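Local coordinates for protein quinoline 2-oxidoreductase large subunit (Pseudomonas putida, PDB 1T3Q) that carries the molybdenum and pterin cytosine dinucleotide cofactor of a molybdenum hydroxylase that oxidises quinoline at its 2-position, at residues L417-R422 / V462-T467; E423-Q428 / V663-T668; G640-I645 / E743-S748. One frame throughout, in Å; residues are numbered along the deposited sequence.

Interaction 1: L417-R422 / V462-T467; sequences LGQTHR and VFNEVT. Unlike the reference sequence in segment 462-467: Glu465 (reference Asp), Val466 (reference Cys).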
loop_
_atom_site.group_PDB
_atom_site.type_symbol
_atom_site.label_atom_id
_atom_site.label_comp_id
_atom_site.label_asym_id
_atom_site.label_seq_id
_atom_site.Cartn_x
_atom_site.Cartn_y
_atom_site.Cartn_z
ATOM N N LEU B 417 1.924 8.944 -50.427
ATOM C CA LEU B 417 1.596 7.853 -49.519
ATOM C C LEU B 417 0.381 8.123 -48.634
ATOM O O LEU B 417 0.156 7.432 -47.640
ATOM C CB LEU B 417 2.815 7.495 -48.661
ATOM C CG LEU B 417 4.020 6.970 -49.456
ATOM C CD1 LEU B 417 5.137 6.594 -48.506
ATOM C CD2 LEU B 417 3.610 5.759 -50.281
ATOM N N GLY B 418 -0.394 9.138 -48.999
ATOM C CA GLY B 418 -1.600 9.449 -48.257
ATOM C C GLY B 418 -1.496 10.223 -46.956
ATOM O O GLY B 418 -2.442 10.214 -46.172
ATOM N N GLN B 419 -0.368 10.876 -46.698
ATOM C CA GLN B 419 -0.262 11.657 -45.472
ATOM C C GLN B 419 -0.600 13.099 -45.821
ATOM O O GLN B 419 0.000 13.685 -46.722
ATOM C CB GLN B 419 1.146 11.594 -44.865
ATOM C CG GLN B 419 1.214 12.270 -43.488
ATOM C CD GLN B 419 2.614 12.306 -42.886
ATOM O OE1 GLN B 419 3.508 12.983 -43.397
ATOM N NE2 GLN B 419 2.807 11.578 -41.791
ATOM N N THR B 420 -1.567 13.665 -45.115
ATOM C CA THR B 420 -1.969 15.039 -45.371
ATOM C C THR B 420 -1.314 15.998 -44.383
ATOM O O THR B 420 -1.465 15.853 -43.170
ATOM C CB THR B 420 -3.505 15.198 -45.279
ATOM O OG1 THR B 420 -4.132 14.320 -46.224
ATOM C CG2 THR B 420 -3.915 16.638 -45.589
ATOM N N HIS B 421 -0.576 16.968 -44.912
ATOM C CA HIS B 421 0.086 17.969 -44.084
ATOM C C HIS B 421 -0.886 19.144 -43.956
ATOM O O HIS B 421 -1.357 19.673 -44.967
ATOM C CB HIS B 421 1.387 18.437 -44.746
ATOM C CG HIS B 421 2.331 17.326 -45.092
ATOM N ND1 HIS B 421 2.148 16.504 -46.182
ATOM C CD2 HIS B 421 3.476 16.914 -44.500
ATOM C CE1 HIS B 421 3.144 15.635 -46.250
ATOM N NE2 HIS B 421 3.963 15.863 -45.239
ATOM N N ARG B 422 -1.182 19.554 -42.724
ATOM C CA ARG B 422 -2.129 20.643 -42.496
ATOM C C ARG B 422 -1.555 21.914 -41.870
ATOM O O ARG B 422 -1.958 23.019 -42.230
ATOM C CB ARG B 422 -3.307 20.125 -41.663
ATOM C CG ARG B 422 -4.073 19.005 -42.369
ATOM C CD ARG B 422 -5.304 18.555 -41.602
ATOM N NE ARG B 422 -5.967 17.452 -42.296
ATOM C CZ ARG B 422 -6.665 17.583 -43.420
ATOM N NH1 ARG B 422 -7.222 16.520 -43.979
ATOM N NH2 ARG B 422 -6.826 18.779 -43.977
ATOM N N VAL B 462 15.849 17.011 -41.551
ATOM C CA VAL B 462 14.593 17.726 -41.365
ATOM C C VAL B 462 13.503 16.665 -41.279
ATOM O O VAL B 462 13.478 15.730 -42.081
ATOM C CB VAL B 462 14.320 18.677 -42.545
ATOM C CG1 VAL B 462 12.979 19.370 -42.357
ATOM C CG2 VAL B 462 15.449 19.708 -42.642
ATOM N N PHE B 463 12.601 16.808 -40.314
ATOM C CA PHE B 463 11.557 15.810 -40.131
ATOM C C PHE B 463 10.186 16.354 -39.756
ATOM O O PHE B 463 10.012 17.534 -39.447
ATOM C CB PHE B 463 11.961 14.843 -39.009
ATOM C CG PHE B 463 11.818 15.438 -37.628
ATOM C CD1 PHE B 463 12.772 16.323 -37.132
ATOM C CD2 PHE B 463 10.678 15.192 -36.867
ATOM C CE1 PHE B 463 12.590 16.960 -35.906
ATOM C CE2 PHE B 463 10.485 15.824 -35.639
ATOM C CZ PHE B 463 11.446 16.715 -35.159
ATOM N N ASN B 464 9.213 15.449 -39.795
ATOM C CA ASN B 464 7.857 15.720 -39.352
ATOM C C ASN B 464 7.612 14.425 -38.575
ATOM O O ASN B 464 8.357 13.457 -38.754
ATOM C CB ASN B 464 6.887 15.957 -40.529
ATOM C CG ASN B 464 6.438 14.688 -41.218
ATOM O OD1 ASN B 464 7.067 13.639 -41.109
ATOM N ND2 ASN B 464 5.341 14.792 -41.962
ATOM N N GLU B 465 6.615 14.400 -37.701
ATOM C CA GLU B 465 6.385 13.225 -36.875
ATOM C C GLU B 465 4.928 13.102 -36.447
ATOM O O GLU B 465 4.295 14.101 -36.102
ATOM C CB GLU B 465 7.285 13.338 -35.630
ATOM C CG GLU B 465 6.940 12.438 -34.457
ATOM C CD GLU B 465 7.682 12.836 -33.175
ATOM O OE1 GLU B 465 7.611 12.079 -32.188
ATOM O OE2 GLU B 465 8.324 13.909 -33.148
ATOM N N VAL B 466 4.394 11.884 -36.468
ATOM C CA VAL B 466 3.018 11.686 -36.028
ATOM C C VAL B 466 3.028 11.621 -34.504
ATOM O O VAL B 466 3.781 10.840 -33.915
ATOM C CB VAL B 466 2.406 10.378 -36.606
ATOM C CG1 VAL B 466 2.307 10.486 -38.127
ATOM C CG2 VAL B 466 3.243 9.174 -36.207
ATOM N N THR B 467 2.210 12.457 -33.865
ATOM C CA THR B 467 2.132 12.485 -32.404
ATOM C C THR B 467 0.686 12.331 -31.946
ATOM O O THR B 467 -0.226 12.279 -32.775
ATOM C CB THR B 467 2.700 13.807 -31.825
ATOM O OG1 THR B 467 1.832 14.898 -32.155
ATOM C CG2 THR B 467 4.077 14.081 -32.392
HETATM O O HOH W 1 5.216 11.483 -40.389
#
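Gln419 and Asn464 approach from opposite directions and meet through their amide groups, whose planes stand 66° apart. Asn464 ND2 donates to Gln419 OE1 at 2.9 Å, with an N-H...O angle of 151°. The donor rises well above the carbonyl plane of Gln419, so it misses the lone-pair positions, whereas OE1 lies almost in the amide plane of Asn464. ND2 also makes a weak hydrogen bond to Tyr426 OH. A water joins the other halves of the amides, accepting from Gln419 NE2 at 2.8 Å and donating to Asn464 OD1 at 2.9 Å, and the direct bond and the bridge close a ring that fixes the rotation of both groups. Gln419 reaches this far because its CG points away from the backbone N (chi1 -173°) and the chain runs on extended. Gln419 thus leads from the turn of a small beta-hairpin, strands 413-414 and 420-421, across to strand 454-467, an outermost strand of a four-stranded mixed sheet in the molybdopterin cofactor-binding region. The His421 side chain crosses that of Asn464 at about a right angle, though ring and amide planes are only modestly tilted from each other; His421 NE2 is 3.7 Å from Asn464 ND2, a packing distance. The ring's other nitrogen, ND1, is tied to Phe413 O in the partner strand of the hairpin. Farther along strand 454-467, Val466 offers CG1 to Gln419 NE2 at 3.9 Å, an apolar branch beside the amide end. Leu637 of the adjacent strand 636-649 touches both Gln419 and Val466.

Interaction 2: E423-Q428 / V663-T668; sequences EGTYLQ and VEDCGT. With MCN (pterin cytosine dinucleotide), chain N.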
loop_
_atom_site.group_PDB
_atom_site.type_symbol
_atom_site.label_atom_id
_atom_site.label_comp_id
_atom_site.label_asym_id
_atom_site.label_seq_id
_atom_site.Cartn_x
_atom_site.Cartn_y
_atom_site.Cartn_z
ATOM N N GLU B 423 -0.635 21.768 -40.923
ATOM C CA GLU B 423 -0.022 22.938 -40.301
ATOM C C GLU B 423 1.325 22.558 -39.699
ATOM O O GLU B 423 1.409 21.686 -38.829
ATOM C CB GLU B 423 -0.942 23.545 -39.224
ATOM C CG GLU B 423 -0.924 22.860 -37.848
ATOM C CD GLU B 423 -1.727 21.569 -37.796
ATOM O OE1 GLU B 423 -1.315 20.652 -37.054
ATOM O OE2 GLU B 423 -2.775 21.472 -38.474
ATOM N N GLY B 424 2.378 23.205 -40.187
ATOM C CA GLY B 424 3.722 22.931 -39.701
ATOM C C GLY B 424 4.707 23.967 -40.205
ATOM O O GLY B 424 4.375 24.768 -41.081
ATOM N N THR B 425 5.922 23.943 -39.666
ATOM C CA THR B 425 6.953 24.904 -40.049
ATOM C C THR B 425 8.138 24.285 -40.784
ATOM O O THR B 425 9.290 24.584 -40.473
ATOM C CB THR B 425 7.481 25.638 -38.805
ATOM O OG1 THR B 425 7.767 24.680 -37.775
ATOM C CG2 THR B 425 6.449 26.633 -38.296
ATOM N N TYR B 426 7.863 23.445 -41.774
ATOM C CA TYR B 426 8.934 22.794 -42.515
ATOM C C TYR B 426 9.951 23.766 -43.096
ATOM O O TYR B 426 11.142 23.670 -42.805
ATOM C CB TYR B 426 8.364 21.941 -43.653
ATOM C CG TYR B 426 7.306 20.937 -43.251
ATOM C CD1 TYR B 426 7.172 20.505 -41.929
ATOM C CD2 TYR B 426 6.457 20.388 -44.211
ATOM C CE1 TYR B 426 6.219 19.550 -41.578
ATOM C CE2 TYR B 426 5.506 19.436 -43.874
ATOM C CZ TYR B 426 5.390 19.019 -42.558
ATOM O OH TYR B 426 4.453 18.065 -42.233
ATOM N N LEU B 427 9.486 24.696 -43.929
ATOM C CA LEU B 427 10.378 25.665 -44.552
ATOM C C LEU B 427 11.115 26.513 -43.528
ATOM O O LEU B 427 12.334 26.663 -43.601
ATOM C CB LEU B 427 9.606 26.590 -45.506
ATOM C CG LEU B 427 10.493 27.631 -46.206
ATOM C CD1 LEU B 427 11.569 26.920 -47.016
ATOM C CD2 LEU B 427 9.655 28.522 -47.110
ATOM N N GLN B 428 10.377 27.069 -42.575
ATOM C CA GLN B 428 10.986 27.915 -41.556
ATOM C C GLN B 428 12.025 27.158 -40.734
ATOM O O GLN B 428 12.998 27.750 -40.261
ATOM C CB GLN B 428 9.911 28.513 -40.645
ATOM C CG GLN B 428 10.469 29.365 -39.515
ATOM C CD GLN B 428 9.421 30.250 -38.858
ATOM O OE1 GLN B 428 8.235 29.909 -38.814
ATOM N NE2 GLN B 428 9.860 31.385 -38.327
ATOM N N VAL B 663 15.955 22.321 -33.931
ATOM C CA VAL B 663 14.827 23.221 -34.129
ATOM C C VAL B 663 13.606 22.333 -33.924
ATOM O O VAL B 663 13.432 21.339 -34.631
ATOM C CB VAL B 663 14.785 23.809 -35.550
ATOM C CG1 VAL B 663 13.473 24.557 -35.753
ATOM C CG2 VAL B 663 15.963 24.742 -35.765
ATOM N N GLU B 664 12.767 22.672 -32.954
ATOM C CA GLU B 664 11.591 21.855 -32.679
ATOM C C GLU B 664 10.287 22.627 -32.701
ATOM O O GLU B 664 10.206 23.747 -32.201
ATOM C CB GLU B 664 11.736 21.162 -31.313
ATOM C CG GLU B 664 10.465 20.471 -30.810
ATOM C CD GLU B 664 10.106 19.228 -31.615
ATOM O OE1 GLU B 664 8.924 18.815 -31.587
ATOM O OE2 GLU B 664 11.006 18.656 -32.269
ATOM N N ASP B 665 9.269 22.017 -33.296
ATOM C CA ASP B 665 7.945 22.614 -33.341
ATOM C C ASP B 665 6.963 21.542 -32.902
ATOM O O ASP B 665 6.561 20.692 -33.702
ATOM C CB ASP B 665 7.578 23.090 -34.754
ATOM C CG ASP B 665 6.281 23.907 -34.785
ATOM O OD1 ASP B 665 5.384 23.662 -33.953
ATOM O OD2 ASP B 665 6.149 24.791 -35.655
ATOM N N CYS B 666 6.607 21.570 -31.622
ATOM C CA CYS B 666 5.650 20.622 -31.063
ATOM C C CYS B 666 4.405 21.413 -30.703
ATOM O O CYS B 666 3.756 21.162 -29.686
ATOM C CB CYS B 666 6.226 19.935 -29.815
ATOM S SG CYS B 666 6.783 21.055 -28.497
ATOM N N GLY B 667 4.070 22.379 -31.553
ATOM C CA GLY B 667 2.915 23.204 -31.284
ATOM C C GLY B 667 3.173 23.944 -29.987
ATOM O O GLY B 667 4.301 24.360 -29.722
ATOM N N THR B 668 2.138 24.097 -29.175
ATOM C CA THR B 668 2.263 24.790 -27.900
ATOM C C THR B 668 3.030 23.939 -26.890
ATOM O O THR B 668 2.628 22.819 -26.592
ATOM C CB THR B 668 0.871 25.105 -27.308
ATOM O OG1 THR B 668 0.173 25.996 -28.186
ATOM C CG2 THR B 668 0.998 25.749 -25.929
HETATM N N1 MCN N . 5.769 18.105 -23.495
HETATM C C2 MCN N . 5.444 19.479 -23.252
HETATM N N3 MCN N . 4.821 20.092 -24.329
HETATM C C4 MCN N . 4.515 19.509 -25.554
HETATM C C5 MCN N . 4.883 18.101 -25.750
HETATM C C6 MCN N . 5.497 17.411 -24.732
HETATM O O2 MCN N . 5.732 20.014 -22.204
HETATM N N4 MCN N . 3.912 20.188 -26.506
HETATM C "C1'" MCN N . 6.442 17.361 -22.281
HETATM C C2D MCN N . 5.378 16.511 -21.448
HETATM O "O2'" MCN N . 5.742 16.513 -20.021
HETATM C "C3'" MCN N . 5.424 15.152 -22.113
HETATM C C4D MCN N . 6.875 14.954 -22.482
HETATM O O4D MCN N . 7.419 16.354 -22.671
HETATM O "O3'" MCN N . 4.956 14.122 -21.173
HETATM C "C5'" MCN N . 7.144 13.969 -23.655
HETATM O "O5'" MCN N . 6.316 14.401 -24.706
HETATM P PA MCN N . 5.255 13.499 -25.450
HETATM O O1A MCN N . 3.911 14.015 -25.038
HETATM O O2A MCN N . 5.704 13.518 -26.902
HETATM O O3A MCN N . 5.374 11.910 -25.117
HETATM P PB MCN N . 4.937 11.070 -23.826
HETATM O O1B MCN N . 3.902 10.090 -24.276
HETATM O O2B MCN N . 4.586 11.971 -22.679
HETATM O O3B MCN N . 6.285 10.306 -23.409
HETATM C C10 MCN N . 6.672 9.121 -24.058
HETATM C "C9'" MCN N . 7.809 9.498 -24.950
HETATM C "C8'" MCN N . 8.270 8.166 -25.585
HETATM S "S8'" MCN N . 7.054 7.349 -26.609
HETATM C "C7'" MCN N . 9.476 7.608 -25.458
HETATM S "S7'" MCN N . 9.982 6.057 -26.185
HETATM C "C6'" MCN N . 10.517 8.325 -24.534
HETATM C C7 MCN N . 10.243 9.804 -24.465
HETATM O "O9'" MCN N . 8.901 10.059 -24.081
HETATM N "N5'" MCN N . 10.516 7.534 -23.234
HETATM C C4A MCN N . 11.146 8.353 -22.216
HETATM N "N8'" MCN N . 11.145 10.458 -23.458
HETATM C C4B MCN N . 11.503 9.712 -22.297
HETATM N "N1'" MCN N . 12.117 10.476 -21.272
HETATM C "C2'" MCN N . 12.368 9.796 -20.129
HETATM N "N2'" MCN N . 12.966 10.476 -19.127
HETATM N "N3'" MCN N . 12.027 8.471 -19.945
HETATM C "C4'" MCN N . 11.387 7.635 -20.934
HETATM O "O4'" MCN N . 11.122 6.482 -20.694
#
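Thr425 and Asp665 carry the contact, and Asp665 does so from within an Asx turn at the end of strand 655-665, where the chain bends toward the cofactor. Of the polar interactions, the first is between side chains: Thr425 OG1 lies 2.7 Å from Asp665 OD2, the two groups crossing at about a right angle. The single hydroxyl proton has both Asp665 OD2 and Asn639 OD1 within reach, while Thr729 OG1 is a further partner of OD2. Thr425 occupies the N-cap position of helix 426-437 but makes no side-chain capping bond; its OG1 sits between the backbone N and the carbonyl carbon (chi1 47°), facing Asp665. The second polar interaction defines the turn, Gly667 N donating to Asp665 OD1 at 3.0 Å and meeting the oxygen nearly along its C-O bond. The apolar contact is small in extent but close: the methyl CG2 of Thr425 comes to 3.2 Å from Asp665 OD2. For the ligand, the turn carries the chain on to the cytosine end of the pterin cytosine dinucleotide, where Cys666 SG lies 3.6 Å from N4 of the cofactor. That same N4 donates to Thr668 O at 2.9 Å, with an N-H...O angle of 157°.

Interaction 3: G640-I645 / E743-S748; sequences GGHAAI and ESAMIS. With SMO (dioxosulfidomolybdenum(VI) ion), chain O.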
loop_
_atom_site.group_PDB
_atom_site.type_symbol
_atom_site.label_atom_id
_atom_site.label_comp_id
_atom_site.label_asym_id
_atom_site.label_seq_id
_atom_site.Cartn_x
_atom_site.Cartn_y
_atom_site.Cartn_z
ATOM N N GLY B 640 10.443 19.451 -37.107
ATOM C CA GLY B 640 11.648 20.099 -36.643
ATOM C C GLY B 640 12.829 19.723 -37.502
ATOM O O GLY B 640 12.673 19.186 -38.602
ATOM N N GLY B 641 14.020 20.006 -36.996
ATOM C CA GLY B 641 15.222 19.686 -37.730
ATOM C C GLY B 641 16.403 19.597 -36.791
ATOM O O GLY B 641 16.365 20.128 -35.681
ATOM N N HIS B 642 17.445 18.905 -37.234
ATOM C CA HIS B 642 18.656 18.753 -36.449
ATOM C C HIS B 642 19.846 18.863 -37.375
ATOM O O HIS B 642 19.774 18.487 -38.545
ATOM C CB HIS B 642 18.712 17.384 -35.763
ATOM C CG HIS B 642 17.574 17.123 -34.830
ATOM N ND1 HIS B 642 16.378 16.584 -35.248
ATOM C CD2 HIS B 642 17.440 17.356 -33.502
ATOM C CE1 HIS B 642 15.553 16.497 -34.218
ATOM N NE2 HIS B 642 16.174 16.960 -33.147
ATOM N N ALA B 643 20.941 19.388 -36.843
ATOM C CA ALA B 643 22.184 19.515 -37.592
ATOM C C ALA B 643 23.284 19.126 -36.622
ATOM O O ALA B 643 23.294 19.563 -35.469
ATOM C CB ALA B 643 22.386 20.944 -38.079
ATOM N N ALA B 644 24.196 18.282 -37.084
ATOM C CA ALA B 644 25.291 17.829 -36.251
ATOM C C ALA B 644 26.610 18.065 -36.956
ATOM O O ALA B 644 26.701 17.982 -38.181
ATOM C CB ALA B 644 25.131 16.343 -35.934
ATOM N N ILE B 645 27.628 18.386 -36.169
ATOM C CA ILE B 645 28.962 18.584 -36.702
ATOM C C ILE B 645 29.824 17.535 -36.017
ATOM O O ILE B 645 29.834 17.435 -34.791
ATOM C CB ILE B 645 29.511 19.989 -36.387
ATOM C CG1 ILE B 645 28.722 21.039 -37.179
ATOM C CG2 ILE B 645 30.990 20.057 -36.748
ATOM C CD1 ILE B 645 29.172 22.473 -36.940
ATOM N N GLU B 743 9.622 11.489 -28.986
ATOM C CA GLU B 743 10.515 10.719 -29.846
ATOM C C GLU B 743 11.279 11.511 -30.890
ATOM O O GLU B 743 12.197 10.979 -31.510
ATOM C CB GLU B 743 9.721 9.646 -30.587
ATOM C CG GLU B 743 9.042 8.629 -29.708
ATOM C CD GLU B 743 8.066 7.794 -30.502
ATOM O OE1 GLU B 743 6.957 8.297 -30.785
ATOM O OE2 GLU B 743 8.415 6.652 -30.869
ATOM N N SER B 744 10.900 12.773 -31.084
ATOM C CA SER B 744 11.505 13.621 -32.112
ATOM C C SER B 744 13.002 13.481 -32.375
ATOM O O SER B 744 13.406 13.226 -33.510
ATOM C CB SER B 744 11.172 15.097 -31.847
ATOM O OG SER B 744 11.768 15.562 -30.646
ATOM N N ALA B 745 13.825 13.642 -31.344
ATOM C CA ALA B 745 15.267 13.563 -31.523
ATOM C C ALA B 745 15.772 12.190 -31.959
ATOM O O ALA B 745 16.775 12.101 -32.658
ATOM C CB ALA B 745 15.977 14.002 -30.241
ATOM N N MET B 746 15.100 11.122 -31.541
ATOM C CA MET B 746 15.546 9.783 -31.929
ATOM C C MET B 746 15.053 9.398 -33.313
ATOM O O MET B 746 15.439 8.365 -33.864
ATOM C CB MET B 746 15.115 8.734 -30.897
ATOM C CG MET B 746 16.228 8.375 -29.904
ATOM S SD MET B 746 17.748 7.777 -30.719
ATOM C CE MET B 746 17.223 6.116 -31.194
ATOM N N ILE B 747 14.193 10.230 -33.881
ATOM C CA ILE B 747 13.712 9.972 -35.229
ATOM C C ILE B 747 14.688 10.659 -36.176
ATOM O O ILE B 747 15.171 10.064 -37.133
ATOM C CB ILE B 747 12.310 10.589 -35.475
ATOM C CG1 ILE B 747 11.245 9.826 -34.686
ATOM C CG2 ILE B 747 11.989 10.586 -36.967
ATOM C CD1 ILE B 747 9.876 10.463 -34.757
ATOM N N SER B 748 14.999 11.911 -35.855
ATOM C CA SER B 748 15.845 12.760 -36.685
ATOM C C SER B 748 17.329 12.935 -36.347
ATOM O O SER B 748 18.165 12.934 -37.244
ATOM C CB SER B 748 15.179 14.139 -36.777
ATOM O OG SER B 748 15.984 15.081 -37.459
HETATM S S SMO O . 9.128 3.784 -28.309
HETATM MO MO SMO O . 7.942 5.171 -27.201
HETATM O OM2 SMO O . 6.993 4.975 -28.646
HETATM O OM1 SMO O . 7.332 4.172 -25.978
HETATM O O HOH W 2 14.296 16.964 -31.210
#
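Two torsions bring His642 and Ser748 together: the imidazole leaves His642 opposite the carbonyl carbon (chi1 -60°), and Ser748 swings its OG away from its own backbone N (chi1 174°). The hydroxyl thereby reaches the ring edge, close to the ring plane, and His642 ND1 and Ser748 OG are hydrogen-bonded at 2.7 Å. Ser748 OG has a second partner in Ser461 OG. Ser748 CB follows to 3.1 Å from His642 ND1, so the serine side chain is pressed closely against this edge. The ring's second nitrogen is used as well. A water in the ring plane sits 2.7 Å from His642 NE2 and donates to Ser744 OG at 2.9 Å; Ser744 OG is also bonded to Met741 O. Between these two polar links the ring lies against helix 744-748, with NE2 3.9 Å from Ala745 CA. Both ring nitrogens of this buried histidine therefore have partners. A leucine here would probably leave Ser748 OG without its histidine bond and the bridging water without its ring partner. The segment also reaches the active site: Glu743 lines the molybdenum pocket, with OE2 3.1 Å from OM2 of the dioxosulfidomolybdenum ion and held by Gly372 N. The axes of the short segments 640-645 and 744-748 approach to 8.8 Å, at an angle of 58°. Helix 744-761 also touches helix 672-692, through Ala745 on Ile683, while on the sheet Phe463 of strand 454-467 meets the His642 ring nearly parallel, and Ala662 of strand 655-665 touches it too.

How the interactions relate
From the N terminus, 417-422 runs directly into 423-428, so interactions 1 and 2 open one after the other. Interaction 1 closes first, at 462-467, around a largely helical loop of 39 residues; interaction 2 stays open for 234 residues and crosses it. Interaction 3 opens at 640-645, after interaction 1 has closed, crosses interaction 2, and closes at 743-748 beyond it. All three reach one sheet: the hairpin and helix 426-437 approach strands 454-467 and 655-665, and helix 744-761 lies against strand 636-649 between them. The strand pairing is direct, with Phe463 N to Gly640 O at 2.9 Å and Gly641 N to Val663 O at 2.8 Å.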